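Long-range contact in farnesyl pyrophosphate synthase (PDB 3ZL6), which probably catalyses the chain elongation of allylic diphosphates with isopentenyl diphosphate to give farnesyl diphosphate, in a magnesium-dependent reaction: residues Asp85-Asp90 with Thr100-Phe105. Numbering follows the deposited sequence.
With MG (magnesium ion), chain I.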
ATOM      1  N   ASP B  85      12.360  11.011  -4.134  1.00 14.24           N
ATOM      2  CA  ASP B  85      13.344  11.472  -5.071  1.00 14.24           C
ATOM      3  C   ASP B  85      12.775  12.156  -6.326  1.00 15.45           C
ATOM      4  O   ASP B  85      13.536  12.844  -7.070  1.00 15.15           O
ATOM      5  CB  ASP B  85      14.242  10.304  -5.531  1.00 14.75           C
ATOM      6  CG  ASP B  85      15.154   9.786  -4.441  1.00 16.27           C
ATOM      7  OD1 ASP B  85      15.509  10.608  -3.555  1.00 17.12           O
ATOM      8  OD2 ASP B  85      15.558   8.613  -4.561  1.00 16.67           O
ATOM      9  N   LEU B  86      11.525  11.928  -6.642  1.00 14.28           N
ATOM     10  CA  LEU B  86      10.886  12.444  -7.858  1.00 15.22           C
ATOM     11  C   LEU B  86      10.936  13.966  -8.017  1.00 16.27           C
ATOM     12  O   LEU B  86      10.980  14.688  -7.054  1.00 16.54           O
ATOM     13  CB  LEU B  86       9.409  12.055  -7.942  1.00 14.57           C
ATOM     14  CG  LEU B  86       9.077  10.539  -7.945  1.00 15.92           C
ATOM     15  CD1 LEU B  86       7.605  10.367  -7.734  1.00 15.57           C
ATOM     16  CD2 LEU B  86       9.456   9.928  -9.257  1.00 16.34           C
ATOM     17  N   PRO B  87      10.838  14.448  -9.245  1.00 17.32           N
ATOM     18  CA  PRO B  87      11.009  15.918  -9.476  1.00 18.43           C
ATOM     19  C   PRO B  87      10.011  16.813  -8.751  1.00 20.28           C
ATOM     20  O   PRO B  87      10.406  17.849  -8.239  1.00 20.27           O
ATOM     21  CB  PRO B  87      10.889  16.028 -11.002  1.00 18.33           C
ATOM     22  CG  PRO B  87      11.532  14.764 -11.477  1.00 18.66           C
ATOM     23  CD  PRO B  87      11.066  13.699 -10.482  1.00 19.20           C
ATOM     24  N   ALA B  88       8.766  16.351  -8.553  1.00 18.36           N
ATOM     25  CA  ALA B  88       7.817  17.114  -7.786  1.00 19.44           C
ATOM     26  C   ALA B  88       8.076  17.109  -6.270  1.00 18.33           C
ATOM     27  O   ALA B  88       7.497  17.891  -5.546  1.00 18.18           O
ATOM     28  CB  ALA B  88       6.422  16.598  -8.060  1.00 22.20           C
ATOM     29  N   MET B  89       8.950  16.244  -5.819  1.00 16.19           N
ATOM     30  CA  MET B  89       9.247  16.081  -4.406  1.00 18.52           C
ATOM     31  C   MET B  89      10.599  16.649  -4.161  1.00 19.43           C
ATOM     32  O   MET B  89      10.739  17.833  -4.295  1.00 23.74           O
ATOM     33  CB  MET B  89       9.116  14.604  -4.036  1.00 18.42           C
ATOM     34  CG  MET B  89       7.706  14.082  -4.343  1.00 20.02           C
ATOM     35  SD  MET B  89       6.634  14.305  -2.886  1.00 28.21           S
ATOM     36  CE  MET B  89       7.360  13.192  -1.680  1.00 23.55           C
ATOM     37  N   ASP B  90      11.611  15.849  -3.845  1.00 19.86           N
ATOM     38  CA  ASP B  90      12.941  16.364  -3.583  1.00 21.51           C
ATOM     39  C   ASP B  90      13.808  16.548  -4.850  1.00 22.28           C
ATOM     40  O   ASP B  90      14.865  17.185  -4.828  1.00 21.96           O
ATOM     41  CB  ASP B  90      13.640  15.466  -2.593  1.00 23.63           C
ATOM     42  CG  ASP B  90      14.703  16.184  -1.825  1.00 32.90           C
ATOM     43  OD1 ASP B  90      14.384  17.299  -1.368  1.00 42.87           O
ATOM     44  OD2 ASP B  90      15.859  15.647  -1.703  1.00 37.02           O
ATOM     45  N   THR B 100      19.052   7.798  -9.180  1.00 14.98           N
ATOM     46  CA  THR B 100      17.796   7.447  -8.494  1.00 15.15           C
ATOM     47  C   THR B 100      16.928   6.665  -9.492  1.00 14.47           C
ATOM     48  O   THR B 100      17.221   6.602 -10.714  1.00 12.16           O
ATOM     49  CB  THR B 100      17.041   8.691  -8.022  1.00 14.15           C
ATOM     50  OG1 THR B 100      17.039   9.625  -9.096  1.00 17.69           O
ATOM     51  CG2 THR B 100      17.707   9.241  -6.798  1.00 17.45           C
ATOM     52  N   THR B 101      15.809   6.117  -9.037  1.00 13.74           N
ATOM     53  CA  THR B 101      15.085   5.191  -9.979  1.00 14.05           C
ATOM     54  C   THR B 101      14.442   5.878 -11.147  1.00 11.90           C
ATOM     55  O   THR B 101      14.454   5.364 -12.283  1.00 12.91           O
ATOM     56  CB  THR B 101      14.022   4.406  -9.204  1.00 13.95           C
ATOM     57  OG1 THR B 101      14.666   3.708  -8.151  1.00 14.84           O
ATOM     58  CG2 THR B 101      13.243   3.419 -10.105  1.00 13.97           C
ATOM     59  N   HIS B 102      13.908   7.074 -10.938  1.00 12.67           N
ATOM     60  CA  HIS B 102      13.296   7.793 -12.074  1.00 14.18           C
ATOM     61  C   HIS B 102      14.401   8.186 -13.107  1.00 14.82           C
ATOM     62  O   HIS B 102      14.128   8.334 -14.283  1.00 16.12           O
ATOM     63  CB  HIS B 102      12.500   8.992 -11.648  1.00 14.45           C
ATOM     64  CG  HIS B 102      13.307  10.106 -11.018  1.00 14.49           C
ATOM     65  ND1 HIS B 102      13.656  10.107  -9.680  1.00 15.53           N
ATOM     66  CD2 HIS B 102      13.763  11.289 -11.522  1.00 16.09           C
ATOM     67  CE1 HIS B 102      14.352  11.202  -9.398  1.00 15.04           C
ATOM     68  NE2 HIS B 102      14.411  11.951 -10.486  1.00 15.08           N
ATOM     69  N   ARG B 103      15.642   8.353 -12.651  1.00 15.53           N
ATOM     70  CA  ARG B 103      16.716   8.762 -13.549  1.00 16.58           C
ATOM     71  C   ARG B 103      17.240   7.566 -14.318  1.00 16.41           C
ATOM     72  O   ARG B 103      17.613   7.682 -15.450  1.00 16.96           O
ATOM     73  CB  ARG B 103      17.862   9.335 -12.771  1.00 17.62           C
ATOM     74  CG  ARG B 103      17.589  10.613 -12.048  1.00 18.67           C
ATOM     75  CD  ARG B 103      17.342  11.731 -13.056  1.00 19.92           C
ATOM     76  NE  ARG B 103      18.533  11.851 -13.946  1.00 21.47           N
ATOM     77  CZ  ARG B 103      18.483  12.138 -15.245  1.00 22.07           C
ATOM     78  NH1 ARG B 103      17.341  12.428 -15.828  1.00 22.36           N
ATOM     79  NH2 ARG B 103      19.605  12.157 -15.976  1.00 23.26           N
ATOM     80  N   ALA B 104      17.306   6.422 -13.664  1.00 16.46           N
ATOM     81  CA  ALA B 104      17.798   5.185 -14.272  1.00 15.08           C
ATOM     82  C   ALA B 104      16.793   4.634 -15.275  1.00 15.46           C
ATOM     83  O   ALA B 104      17.189   4.044 -16.288  1.00 16.21           O
ATOM     84  CB  ALA B 104      18.095   4.141 -13.196  1.00 15.02           C
ATOM     85  N   PHE B 105      15.508   4.722 -14.960  1.00 14.22           N
ATOM     86  CA  PHE B 105      14.458   4.221 -15.805  1.00 15.02           C
ATOM     87  C   PHE B 105      13.695   5.373 -16.404  1.00 14.65           C
ATOM     88  O   PHE B 105      14.101   5.886 -17.403  1.00 16.96           O
ATOM     89  CB  PHE B 105      13.530   3.264 -15.055  1.00 16.17           C
ATOM     90  CG  PHE B 105      14.222   2.049 -14.620  1.00 15.30           C
ATOM     91  CD1 PHE B 105      15.057   2.072 -13.485  1.00 16.35           C
ATOM     92  CD2 PHE B 105      14.246   0.944 -15.425  1.00 17.27           C
ATOM     93  CE1 PHE B 105      15.759   0.913 -13.105  1.00 14.36           C
ATOM     94  CE2 PHE B 105      14.922  -0.202 -15.036  1.00 17.33           C
ATOM     95  CZ  PHE B 105      15.678  -0.208 -13.883  1.00 17.36           C
TER
HETATM   96 MG    MG I1295      16.840  13.703  -1.145  1.00 33.42          MG
HETATM   97  O   HOH W   1      14.722   6.729  -6.409  1.00 14.26           O
HETATM   98  O   HOH W   2      15.183  12.561  -1.942  1.00 25.33           O
HETATM   99  O   HOH W   3      18.310  15.206  -0.749  1.00 30.34           O
HETATM  100  O   HOH W   4      15.745  14.039   0.717  1.00 47.63           O
HETATM  101  O   HOH W   5      18.075  12.167  -0.762  1.00 34.83           O
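H102 lays one face of its imidazole against L86 and P87, in the turn that leads through the first aspartate-rich motif (DDxxxxD, D84 to D90) of this mostly helical prenyl synthase fold. L86 CA and P87 CD both sit over that face in CH-pi contacts, P87 CD 4.0 Å from the centroid of the H102 ring. With CG of H102 tucked between its own backbone N and carbonyl carbon (chi1 65°), the ring is turned toward L86 and P87, and R103 CG sits near the rim of the opposite face. H102 CE1 comes within 3.0 Å of D85 O, while L86 CD2 lies against H102 CB. Alongside, the T100 methyl CG2 packs 3.2 Å from D85 OD2; T100 OG1 hydrogen-bonds to D92 O instead. Water 1 bridges the segments, donating to D85 OD2 and accepting from T101 N at the start of the helix. A salt bridge from R95 to D85 OD1 holds the carboxylate. The type I turn from L86 to M89 brings the chain round to D90, which coordinates magnesium together with D92. D85 stands in the second shell of this metal: its OD1 accepts a 2.6 Å hydrogen bond from water 2, whose oxygen binds the magnesium at 2.2 Å.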